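Local coordinates for protein racemase (Pseudovibrio sp. JE062, PDB 3MKC) that belongs to the enolase superfamily, joining a mandelate racemase/muconate lactonizing enzyme-type N-terminal domain to a TIM-barrel-like C-terminal domain, at residues V36-G41 with Y115-K120; I86-Y91 with L297-E302; I110-Y115 with T318-A323; S286-N289 with G293-E296; A324-Q329 with A367-P372. All blocks are in the same frame, centred on the assembly; numbering follows the deposited sequence.

Overall arrangement
From the N terminus, interaction 1 closes first: strand 29-38 comes back against helix 102-122, both within the N-terminal domain range. Before that loop is complete, interactions 2 and 3 open at residues 86-91 and 110-115, so interaction 1 crosses both. These two also cross each other, because 86-91 pairs with helix 293-306 and 110-115 with helix 319-331, and both stitch the N-terminal domain range to the barrel range. Interaction 4, the short turn leading into helix 293-306, sits within the long loops of interactions 2 and 3. Interaction 5 comes last, setting helix 319-331 against the C-terminal loop 367-372, which also touches helix 102-122.

Interaction 1: residues V36-G41 with Y115-K120; sequences VTDENG and YDLAGK
Leu117 holds CG opposite its backbone N (chi1 176°), and Val36 has CG1 in the equivalent place on the strand (chi1 -177°); with these two rotamers the side chains meet at about a right angle. Branch by branch, Leu117 divides its work. CD2 packs on the strand, 3.7 Å from Val36 CG1, and it lies just as near the carbonyl oxygen of the same valine. CD1 faces the far end of the strand, where it comes within 4.1 Å of Asp38 OD2. This is the strand-on-helix packing of the N-terminal domain in the enolase superfamily: the middle strand of a three-stranded antiparallel sheet, 29-38, rests on helix 102-122, and Val36 also touches Ile12 and Ile15 of the neighbouring strand. Asp38 then ends the strand with a type I turn to Gly41. Its carboxylate oxygen OD1 takes the N-H of Asn40 at 2.6 Å, an Asx turn, with the donor standing above the carboxylate plane. OD1 also accepts from Val42 N, and OD2 is held by Gln121 NE2 from just beyond the helical segment, so the carboxylate that borders Leu117 is gripped from both the turn and the helix. In the turn itself, Gly41 N bonds back to Asp38 O, and the glycine sits at a positive phi of 93°.

Interaction 2: residues I86-Y91 with L297-E302; sequences IWDAMY and LRRITE
The two helical segments stand well apart, with the closest pair of CA atoms, those of Trp87 and Arg299, separated by 12.1 Å, so long side chains must bridge the gap. Arg299 does most of the reaching. Its chain bends at chi3 (-74°), and the guanidinium arrives with one edge leading, NH2 poised over the centre of the Trp87 six-membered ring. NH2 sits 3.4 Å from both CD2 and CE3 of Trp87. The two planes are 76° apart, so this is a T-shaped cation-pi contact and not a flat stack; Arg299 CZ is 4.6 Å from the centroid of the Trp87 six-membered ring. NH1 lies on the Asp88 side. The charges there are merely near each other, Asp88 OD1 to Arg299 NH1 being 4.4 Å with the oxygen well out of the guanidinium plane, and a water makes the link. That water donates to Asp88 OD1 at 2.6 Å and accepts from Arg299 NH1 at 2.7 Å, lying in the guanidinium plane. The strongest polar partner of Arg299 is one turn back on its own helix: Glu296 OE1 forms a salt bridge with Arg299 NE, which probably helps fix the plane of the group. The indole is fixed too, since Trp87 NE1 bonds to Gly292 O, in the turn that leads to Gly293. An aromatic residue from the N-terminal domain docked on a helix of the TIM-barrel-like domain is an interdomain contact of the enolase-superfamily two-domain architecture.

Interaction 3: residues I110-Y115 with T318-A323; sequences IDMALY and TGITSA
Met112 touches Ile320 and Thr321 without the help of any ring; Tyr115, on the same helix as Met112, points elsewhere, with Asp111 CG in plane at its ring edge. On the side of Met112, modelled as selenomethionine, the selenium does nearly all the touching. Met112 CG stands opposite the backbone N and the chain runs on straight (chi2 178°), which carries SE out across the gap; the bend at chi3 then turns CE away from Ile320. SE rests 3.9 Å from Ile320 CG2, the two side chains meeting at a slant. Thr321 comes in at about a right angle, with OG1 4.1 Å from the same selenium. That hydroxyl has its real polar partners outside the pair, Glu47 OE2 and Asn289 ND2, so the selenium only packs against a group already held in place. The helix start just ahead is well defined: Thr318 is the N-cap, and its OG1 takes the N-H of Ile320 at 3.2 Å in a nearly straight bond (166°). Thr318 OG1 also bonds to Glu47 OE1, so both oxygens of that carboxylate reach the first turn of helix 319-331. All three touching residues are buried. Helix 102-122 of the N-terminal domain is thus laid on a helix of the TIM-barrel-like domain, a domain interface of the enolase-superfamily fold.

Interaction 4: residues S286-N289 with G293-E296; sequences SDYN and GLTE
Tyr288, Gly293 and Leu294 carry this short-range contact, and Tyr288 contributes at both its backbone and its ring. Its carbonyl oxygen is met by the alpha carbon of the glycine: Gly293 CA to Tyr288 O is 3.1 Å, a CA-H...O contact with 144° at the hydrogen. Gly293 lies at a positive phi (75°), which favours glycine. On the side-chain level, Leu294 sends one methyl to the rim of the tyrosine. Leu294 CG lies anti to its carbonyl carbon (chi1 -69°), which brings the CD2 end to the ring although the CB is not directed at it. CD2 lies near the ring plane, 4.0 Å from Tyr288 CD1, so the leucine lines the ring's edge. Tyr288 also touches Thr321 and Ala325 of helix 319-331, and Leu294 meets Ala324 and Tyr328 of that helix, which makes the turn part of the buried packing between two barrel helices. Beside the tyrosine, Asp287 OD1 accepts from Asn289 N at 2.9 Å, an Asx turn that bends the chain round Tyr288. A C-H donor on a carbonyl and a methyl at a ring edge thus make the fit across the turn, while the Asx turn holds the loop from within.

Interaction 5: residues A324-Q329 with A367-P372; sequences AAIHYQ and AKPTAP
Pro369 lies over one face of the His327 imidazole, the two side chains running past each other in opposite directions. His327 CG is anti to the carbonyl carbon (chi1 -76°), which carries the ring to the proline although the CB bond does not point at the loop. Pro369 CG stands 3.8 Å from the ring centroid of His327 and 21° off the ring normal, a CH-pi contact shifted toward the rim. A second carbon comes closer still: Pro369 CB is 3.4 Å from both His327 CE1 and His327 NE2. The preceding residue, Ile326, adds a methyl at a slant, with its CG2 3.8 Å from Pro369 CG, so CG touches two consecutive residues of the helix. Helix 319-331 belongs to the TIM-barrel-like domain of the enolase superfamily, and the loop laid on it follows strand 366-367, which pairs antiparallel with strand 137-143. Pro369 is also in touch with Phe330 further along that helix and with Tyr127 of helix 126-129. Both ring nitrogens have polar partners, which probably help to fix how the ring is turned. ND1 bonds to Tyr127 N, its main polar partner. His327 NE2 donates a weak bond of 3.1 Å to a water in the ring plane. The same water donates a shorter bond, 2.6 Å, to Ala371 O, tying the ring's edge to the loop two residues beyond the proline.

Interaction 1: residues V36-G41 with Y115-K120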
# COMPACT_ATOMS: atom_id res chain seq x y z
N VAL A 36 0.15 15.27 12.23
CA VAL A 36 0.86 15.33 13.50
C VAL A 36 1.64 16.64 13.51
O VAL A 36 2.50 16.87 12.66
CB VAL A 36 1.84 14.14 13.65
CG1 VAL A 36 2.52 14.19 15.00
CG2 VAL A 36 1.09 12.82 13.49
N THR A 37 1.34 17.50 14.47
CA THR A 37 1.98 18.80 14.57
C THR A 37 2.89 18.90 15.79
O THR A 37 2.53 18.45 16.87
CB THR A 37 0.92 19.90 14.66
OG1 THR A 37 -0.05 19.70 13.62
CG2 THR A 37 1.56 21.27 14.51
N ASP A 38 4.07 19.49 15.61
CA ASP A 38 4.98 19.63 16.74
C ASP A 38 4.78 20.99 17.41
O ASP A 38 3.97 21.80 16.96
CB ASP A 38 6.45 19.44 16.32
CG ASP A 38 7.01 20.59 15.50
OD1 ASP A 38 6.42 21.69 15.51
OD2 ASP A 38 8.06 20.39 14.84
N GLU A 39 5.51 21.22 18.49
CA GLU A 39 5.37 22.46 19.25
C GLU A 39 5.82 23.71 18.52
O GLU A 39 5.61 24.81 19.01
CB GLU A 39 6.11 22.34 20.58
CG GLU A 39 5.76 21.06 21.30
CD GLU A 39 5.85 21.17 22.81
OE1 GLU A 39 6.96 21.39 23.33
OE2 GLU A 39 4.79 21.03 23.47
N ASN A 40 6.43 23.55 17.36
CA ASN A 40 6.88 24.69 16.58
C ASN A 40 5.95 24.94 15.40
O ASN A 40 6.17 25.86 14.61
CB ASN A 40 8.32 24.50 16.07
CG ASN A 40 9.35 24.60 17.18
OD1 ASN A 40 9.25 25.46 18.05
ND2 ASN A 40 10.35 23.73 17.14
N GLY A 41 4.91 24.12 15.27
CA GLY A 41 3.97 24.29 14.18
C GLY A 41 4.26 23.46 12.94
O GLY A 41 3.51 23.50 11.97
N TYR A 115 7.13 9.90 9.78
CA TYR A 115 8.23 9.92 8.83
C TYR A 115 8.25 11.27 8.13
O TYR A 115 9.32 11.81 7.83
CB TYR A 115 8.08 8.78 7.82
CG TYR A 115 8.56 7.46 8.38
CD1 TYR A 115 9.92 7.13 8.36
CD2 TYR A 115 7.67 6.58 8.99
CE1 TYR A 115 10.38 5.96 8.96
CE2 TYR A 115 8.13 5.40 9.59
CZ TYR A 115 9.48 5.11 9.57
OH TYR A 115 9.94 3.97 10.19
N ASP A 116 7.07 11.83 7.88
CA ASP A 116 6.98 13.12 7.21
C ASP A 116 7.45 14.20 8.17
O ASP A 116 8.27 15.05 7.82
CB ASP A 116 5.54 13.37 6.76
CG ASP A 116 5.41 14.59 5.84
OD1 ASP A 116 6.35 14.85 5.06
OD2 ASP A 116 4.36 15.26 5.89
N LEU A 117 6.95 14.15 9.40
CA LEU A 117 7.33 15.14 10.41
C LEU A 117 8.82 15.08 10.77
O LEU A 117 9.50 16.10 10.74
CB LEU A 117 6.48 14.96 11.66
CG LEU A 117 6.80 15.87 12.85
CD1 LEU A 117 6.86 17.33 12.40
CD2 LEU A 117 5.73 15.67 13.92
N ALA A 118 9.31 13.89 11.10
CA ALA A 118 10.72 13.73 11.48
C ALA A 118 11.65 14.21 10.37
O ALA A 118 12.69 14.83 10.63
CB ALA A 118 11.01 12.27 11.81
N GLY A 119 11.29 13.91 9.13
CA GLY A 119 12.10 14.32 8.01
C GLY A 119 12.11 15.83 7.88
O GLY A 119 13.17 16.44 7.69
N LYS A 120 10.94 16.44 7.99
CA LYS A 120 10.85 17.89 7.86
C LYS A 120 11.61 18.61 8.96
O LYS A 120 12.19 19.67 8.71
CB LYS A 120 9.38 18.31 7.83
CG LYS A 120 8.69 17.91 6.52
CD LYS A 120 7.17 18.07 6.56
CE LYS A 120 6.73 19.52 6.62
NZ LYS A 120 5.24 19.64 6.55

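Interaction 2: residues I86-Y91 with L297-E302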
# COMPACT_ATOMS: atom_id res chain seq x y z
N ILE A 86 7.92 5.11 19.44
CA ILE A 86 6.55 5.60 19.54
C ILE A 86 5.60 4.51 19.03
O ILE A 86 4.51 4.32 19.57
CB ILE A 86 6.37 6.88 18.73
CG1 ILE A 86 7.30 7.97 19.28
CG2 ILE A 86 4.91 7.34 18.79
CD1 ILE A 86 7.37 9.22 18.44
N TRP A 87 6.02 3.81 17.99
CA TRP A 87 5.23 2.72 17.42
C TRP A 87 4.94 1.71 18.53
O TRP A 87 3.78 1.34 18.75
CB TRP A 87 6.02 2.01 16.31
CG TRP A 87 5.19 1.18 15.37
CD1 TRP A 87 4.79 1.52 14.10
CD2 TRP A 87 4.68 -0.14 15.60
NE1 TRP A 87 4.07 0.49 13.54
CE2 TRP A 87 3.99 -0.54 14.44
CE3 TRP A 87 4.74 -1.03 16.69
CZ2 TRP A 87 3.36 -1.79 14.32
CZ3 TRP A 87 4.11 -2.28 16.57
CH2 TRP A 87 3.43 -2.64 15.39
N ASP A 88 5.99 1.27 19.21
CA ASP A 88 5.84 0.30 20.29
C ASP A 88 4.96 0.82 21.41
O ASP A 88 4.16 0.07 21.98
CB ASP A 88 7.21 -0.09 20.88
CG ASP A 88 8.03 -0.98 19.95
OD1 ASP A 88 7.46 -1.57 19.01
OD2 ASP A 88 9.25 -1.10 20.18
N ALA A 89 5.12 2.10 21.73
CA ALA A 89 4.35 2.72 22.80
C ALA A 89 2.86 2.73 22.49
O ALA A 89 2.03 2.42 23.34
CB ALA A 89 4.85 4.14 23.06
N MSE A 90 2.53 3.12 21.26
CA MSE A 90 1.14 3.17 20.84
C MSE A 90 0.55 1.76 20.80
O MSE A 90 -0.54 1.51 21.33
CB MSE A 90 1.02 3.82 19.45
CG MSE A 90 1.31 5.31 19.41
SE MSE A 90 0.91 6.06 17.68
CE MSE A 90 2.36 5.25 16.70
N TYR A 91 1.28 0.84 20.17
CA TYR A 91 0.82 -0.54 20.06
C TYR A 91 0.58 -1.17 21.44
O TYR A 91 -0.47 -1.74 21.69
CB TYR A 91 1.85 -1.39 19.30
CG TYR A 91 1.37 -2.80 19.02
CD1 TYR A 91 0.62 -3.08 17.88
CD2 TYR A 91 1.63 -3.84 19.91
CE1 TYR A 91 0.16 -4.38 17.62
CE2 TYR A 91 1.18 -5.13 19.67
CZ TYR A 91 0.44 -5.39 18.52
OH TYR A 91 0.00 -6.68 18.27
N LEU A 297 6.29 -2.10 7.86
CA LEU A 297 6.65 -2.60 6.53
C LEU A 297 8.15 -2.89 6.45
O LEU A 297 8.58 -3.78 5.71
CB LEU A 297 6.23 -1.60 5.44
CG LEU A 297 4.77 -1.73 5.01
CD1 LEU A 297 4.42 -0.61 4.05
CD2 LEU A 297 4.54 -3.08 4.33
N ARG A 298 8.94 -2.15 7.21
CA ARG A 298 10.38 -2.39 7.21
C ARG A 298 10.66 -3.72 7.91
O ARG A 298 11.47 -4.52 7.43
CB ARG A 298 11.12 -1.27 7.94
CG ARG A 298 12.63 -1.45 7.91
CD ARG A 298 13.34 -0.37 8.70
NE ARG A 298 14.76 -0.35 8.39
CZ ARG A 298 15.64 0.52 8.90
NH1 ARG A 298 15.23 1.46 9.75
NH2 ARG A 298 16.91 0.45 8.54
N ARG A 299 10.02 -3.96 9.04
CA ARG A 299 10.24 -5.23 9.74
C ARG A 299 9.75 -6.38 8.89
O ARG A 299 10.40 -7.42 8.79
CB ARG A 299 9.53 -5.25 11.09
CG ARG A 299 10.28 -4.47 12.16
CD ARG A 299 9.67 -4.66 13.53
NE ARG A 299 8.42 -3.92 13.68
CZ ARG A 299 8.29 -2.84 14.44
NH1 ARG A 299 9.32 -2.35 15.11
NH2 ARG A 299 7.10 -2.25 14.56
N ILE A 300 8.60 -6.18 8.27
CA ILE A 300 8.00 -7.19 7.42
C ILE A 300 8.89 -7.52 6.22
O ILE A 300 9.07 -8.68 5.86
CB ILE A 300 6.64 -6.72 6.90
CG1 ILE A 300 5.65 -6.66 8.07
CG2 ILE A 300 6.15 -7.62 5.77
CD1 ILE A 300 4.31 -6.05 7.71
N THR A 301 9.47 -6.49 5.61
CA THR A 301 10.30 -6.72 4.44
C THR A 301 11.64 -7.39 4.74
O THR A 301 12.10 -8.23 3.98
CB THR A 301 10.54 -5.40 3.68
OG1 THR A 301 9.28 -4.82 3.34
CG2 THR A 301 11.31 -5.67 2.39
N GLU A 302 12.26 -7.02 5.85
CA GLU A 302 13.55 -7.61 6.20
C GLU A 302 13.33 -9.08 6.52
O GLU A 302 14.17 -9.91 6.21
CB GLU A 302 14.20 -6.87 7.37
CG GLU A 302 14.53 -5.40 7.02
CD GLU A 302 15.43 -4.70 8.03
OE1 GLU A 302 15.44 -5.07 9.22
OE2 GLU A 302 16.13 -3.75 7.62
O HOH W 1 8.28 -0.53 16.79

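Interaction 3: residues I110-Y115 with T318-A323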
# COMPACT_ATOMS: atom_id res chain seq x y z
N ILE A 110 -0.65 7.29 11.71
CA ILE A 110 0.22 8.07 12.57
C ILE A 110 1.69 7.75 12.26
O ILE A 110 2.52 8.64 12.19
CB ILE A 110 -0.07 7.79 14.07
CG1 ILE A 110 -1.50 8.21 14.41
CG2 ILE A 110 0.92 8.55 14.94
CD1 ILE A 110 -1.93 7.87 15.83
N ASP A 111 2.00 6.47 12.05
CA ASP A 111 3.38 6.09 11.75
C ASP A 111 3.89 6.79 10.50
O ASP A 111 4.99 7.33 10.47
CB ASP A 111 3.50 4.58 11.55
CG ASP A 111 4.92 4.14 11.26
OD1 ASP A 111 5.77 4.19 12.18
OD2 ASP A 111 5.19 3.75 10.10
N MSE A 112 3.06 6.78 9.46
CA MSE A 112 3.39 7.42 8.19
C MSE A 112 3.65 8.91 8.40
O MSE A 112 4.60 9.47 7.85
CB MSE A 112 2.24 7.23 7.21
CG MSE A 112 2.56 7.62 5.78
SE MSE A 112 1.07 7.28 4.62
CE MSE A 112 0.45 5.67 5.52
N ALA A 113 2.80 9.54 9.20
CA ALA A 113 2.94 10.97 9.46
C ALA A 113 4.21 11.32 10.23
O ALA A 113 4.71 12.44 10.13
CB ALA A 113 1.71 11.48 10.21
N LEU A 114 4.73 10.38 11.01
CA LEU A 114 5.94 10.64 11.76
C LEU A 114 7.15 10.71 10.84
O LEU A 114 8.07 11.48 11.07
CB LEU A 114 6.16 9.57 12.83
CG LEU A 114 5.18 9.63 14.00
CD1 LEU A 114 5.44 8.48 14.94
CD2 LEU A 114 5.32 10.97 14.72
N TYR A 115 7.13 9.90 9.78
CA TYR A 115 8.23 9.92 8.83
C TYR A 115 8.25 11.27 8.13
O TYR A 115 9.32 11.81 7.83
CB TYR A 115 8.08 8.78 7.82
CG TYR A 115 8.56 7.46 8.38
CD1 TYR A 115 9.92 7.13 8.36
CD2 TYR A 115 7.67 6.58 8.99
CE1 TYR A 115 10.38 5.96 8.96
CE2 TYR A 115 8.13 5.40 9.59
CZ TYR A 115 9.48 5.11 9.57
OH TYR A 115 9.94 3.97 10.19
N THR A 318 -4.59 7.84 -1.52
CA THR A 318 -4.33 9.15 -2.13
C THR A 318 -2.86 9.40 -2.38
O THR A 318 -2.04 8.48 -2.31
CB THR A 318 -4.88 10.30 -1.26
OG1 THR A 318 -4.02 10.50 -0.13
CG2 THR A 318 -6.28 9.97 -0.78
N GLY A 319 -2.52 10.65 -2.69
CA GLY A 319 -1.14 10.99 -2.95
C GLY A 319 -0.25 10.84 -1.73
O GLY A 319 0.97 10.78 -1.84
N ILE A 320 -0.87 10.79 -0.55
CA ILE A 320 -0.10 10.65 0.68
C ILE A 320 0.59 9.28 0.73
O ILE A 320 1.78 9.18 1.04
CB ILE A 320 -1.00 10.82 1.92
CG1 ILE A 320 -1.64 12.21 1.91
CG2 ILE A 320 -0.18 10.63 3.19
CD1 ILE A 320 -2.53 12.49 3.11
N THR A 321 -0.17 8.24 0.43
CA THR A 321 0.39 6.89 0.44
C THR A 321 1.30 6.67 -0.76
O THR A 321 2.32 5.98 -0.66
CB THR A 321 -0.74 5.83 0.47
OG1 THR A 321 -1.48 5.96 1.69
CG2 THR A 321 -0.17 4.42 0.37
N SER A 322 0.97 7.26 -1.90
CA SER A 322 1.82 7.11 -3.08
C SER A 322 3.21 7.66 -2.80
O SER A 322 4.21 7.12 -3.28
CB SER A 322 1.22 7.83 -4.29
OG SER A 322 0.14 7.10 -4.85
N ALA A 323 3.28 8.73 -2.01
CA ALA A 323 4.57 9.32 -1.66
C ALA A 323 5.35 8.37 -0.76
O ALA A 323 6.55 8.13 -0.97
CB ALA A 323 4.36 10.66 -0.95

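Interaction 4: residues S286-N289 with G293-E296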
# COMPACT_ATOMS: atom_id res chain seq x y z
N SER A 286 1.05 -6.46 2.24
CA SER A 286 0.65 -5.67 3.41
C SER A 286 0.62 -4.19 3.02
O SER A 286 1.57 -3.68 2.43
CB SER A 286 1.64 -5.91 4.55
OG SER A 286 1.77 -7.31 4.79
N ASP A 287 -0.46 -3.51 3.39
CA ASP A 287 -0.67 -2.10 3.03
C ASP A 287 -0.09 -1.06 3.98
O ASP A 287 -0.16 -1.20 5.20
CB ASP A 287 -2.18 -1.88 2.90
CG ASP A 287 -2.53 -0.58 2.19
OD1 ASP A 287 -1.88 0.45 2.44
OD2 ASP A 287 -3.49 -0.60 1.39
N TYR A 288 0.48 0.00 3.41
CA TYR A 288 1.07 1.10 4.16
C TYR A 288 0.13 1.66 5.22
O TYR A 288 0.52 1.88 6.37
CB TYR A 288 1.43 2.27 3.24
CG TYR A 288 2.32 1.92 2.07
CD1 TYR A 288 3.71 1.95 2.19
CD2 TYR A 288 1.77 1.55 0.84
CE1 TYR A 288 4.53 1.63 1.12
CE2 TYR A 288 2.58 1.23 -0.24
CZ TYR A 288 3.96 1.27 -0.09
OH TYR A 288 4.77 0.91 -1.15
N ASN A 289 -1.11 1.91 4.81
CA ASN A 289 -2.08 2.51 5.69
C ASN A 289 -2.97 1.53 6.45
O ASN A 289 -4.01 1.92 6.99
CB ASN A 289 -2.95 3.50 4.90
CG ASN A 289 -3.55 2.88 3.65
OD1 ASN A 289 -4.27 1.88 3.73
ND2 ASN A 289 -3.27 3.48 2.49
N GLY A 293 2.09 0.86 9.02
CA GLY A 293 2.92 1.90 8.41
C GLY A 293 4.27 1.46 7.88
O GLY A 293 4.53 0.27 7.73
N LEU A 294 5.12 2.45 7.59
CA LEU A 294 6.46 2.18 7.07
C LEU A 294 7.31 1.42 8.08
O LEU A 294 8.13 0.57 7.71
CB LEU A 294 7.14 3.50 6.65
CG LEU A 294 6.51 4.18 5.42
CD1 LEU A 294 6.99 5.62 5.28
CD2 LEU A 294 6.87 3.40 4.17
N THR A 295 7.12 1.70 9.36
CA THR A 295 7.92 1.01 10.37
C THR A 295 7.64 -0.49 10.35
O THR A 295 8.57 -1.30 10.38
CB THR A 295 7.63 1.56 11.78
OG1 THR A 295 7.98 2.95 11.82
CG2 THR A 295 8.45 0.81 12.81
N GLU A 296 6.38 -0.87 10.30
CA GLU A 296 6.06 -2.29 10.28
C GLU A 296 6.44 -2.89 8.92
O GLU A 296 6.86 -4.04 8.83
CB GLU A 296 4.57 -2.51 10.56
CG GLU A 296 4.23 -3.98 10.86
CD GLU A 296 4.75 -4.46 12.22
OE1 GLU A 296 5.77 -3.92 12.70
OE2 GLU A 296 4.15 -5.39 12.79

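Interaction 5: residues A324-Q329 with A367-P372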
# COMPACT_ATOMS: atom_id res chain seq x y z
N ALA A 324 4.67 7.82 0.23
CA ALA A 324 5.31 6.89 1.15
C ALA A 324 5.82 5.68 0.38
O ALA A 324 6.90 5.16 0.67
CB ALA A 324 4.32 6.43 2.24
N ALA A 325 5.05 5.25 -0.62
CA ALA A 325 5.40 4.10 -1.45
C ALA A 325 6.72 4.29 -2.19
O ALA A 325 7.51 3.36 -2.32
CB ALA A 325 4.27 3.79 -2.44
N ILE A 326 6.95 5.49 -2.70
CA ILE A 326 8.20 5.74 -3.40
C ILE A 326 9.37 5.70 -2.42
O ILE A 326 10.42 5.14 -2.71
CB ILE A 326 8.18 7.11 -4.12
CG1 ILE A 326 7.17 7.06 -5.28
CG2 ILE A 326 9.57 7.46 -4.64
CD1 ILE A 326 6.97 8.40 -5.98
N HIS A 327 9.18 6.30 -1.25
CA HIS A 327 10.24 6.32 -0.25
C HIS A 327 10.49 4.89 0.21
O HIS A 327 11.63 4.50 0.45
CB HIS A 327 9.85 7.22 0.92
CG HIS A 327 9.99 8.68 0.61
ND1 HIS A 327 11.10 9.41 0.96
CD2 HIS A 327 9.16 9.53 -0.04
CE1 HIS A 327 10.95 10.66 0.54
NE2 HIS A 327 9.78 10.76 -0.07
N TYR A 328 9.41 4.13 0.33
CA TYR A 328 9.49 2.72 0.72
C TYR A 328 10.34 1.93 -0.28
O TYR A 328 11.30 1.25 0.09
CB TYR A 328 8.09 2.11 0.79
CG TYR A 328 8.13 0.59 0.85
CD1 TYR A 328 8.32 -0.07 2.06
CD2 TYR A 328 8.08 -0.17 -0.32
CE1 TYR A 328 8.48 -1.46 2.10
CE2 TYR A 328 8.23 -1.55 -0.29
CZ TYR A 328 8.44 -2.19 0.92
OH TYR A 328 8.64 -3.55 0.96
N GLN A 329 10.00 2.03 -1.56
CA GLN A 329 10.72 1.27 -2.57
C GLN A 329 12.20 1.62 -2.64
O GLN A 329 13.03 0.75 -2.92
CB GLN A 329 10.09 1.45 -3.95
CG GLN A 329 10.66 0.48 -5.00
CD GLN A 329 10.22 -0.96 -4.77
OE1 GLN A 329 9.69 -1.30 -3.71
NE2 GLN A 329 10.46 -1.81 -5.76
N ALA A 367 12.66 9.10 -9.74
CA ALA A 367 13.99 9.47 -9.28
C ALA A 367 13.92 9.59 -7.76
O ALA A 367 12.84 9.60 -7.19
CB ALA A 367 14.40 10.81 -9.88
N LYS A 368 15.08 9.68 -7.12
CA LYS A 368 15.12 9.80 -5.67
C LYS A 368 14.43 11.07 -5.18
O LYS A 368 14.65 12.14 -5.74
CB LYS A 368 16.57 9.79 -5.18
CG LYS A 368 17.32 8.51 -5.55
CD LYS A 368 18.60 8.35 -4.76
CE LYS A 368 19.62 9.40 -5.08
NZ LYS A 368 20.93 9.09 -4.43
N PRO A 369 13.57 10.96 -4.16
CA PRO A 369 12.88 12.15 -3.66
C PRO A 369 13.92 13.16 -3.17
O PRO A 369 14.96 12.77 -2.63
CB PRO A 369 12.02 11.60 -2.53
CG PRO A 369 11.66 10.24 -3.05
CD PRO A 369 12.98 9.74 -3.58
N THR A 370 13.65 14.45 -3.36
CA THR A 370 14.59 15.48 -2.94
C THR A 370 14.06 16.40 -1.84
O THR A 370 14.78 17.28 -1.36
CB THR A 370 14.99 16.36 -4.13
OG1 THR A 370 13.82 16.87 -4.76
CG2 THR A 370 15.80 15.55 -5.14
N ALA A 371 12.81 16.20 -1.44
CA ALA A 371 12.22 17.04 -0.41
C ALA A 371 12.26 16.36 0.96
O ALA A 371 12.35 15.13 1.05
CB ALA A 371 10.77 17.38 -0.77
N PRO A 372 12.22 17.16 2.03
CA PRO A 372 12.25 16.62 3.40
C PRO A 372 10.99 15.79 3.63
O PRO A 372 9.97 16.02 2.99
CB PRO A 372 12.28 17.87 4.27
CG PRO A 372 13.01 18.87 3.40
CD PRO A 372 12.37 18.63 2.05
O HOH W 2 10.44 13.79 -0.11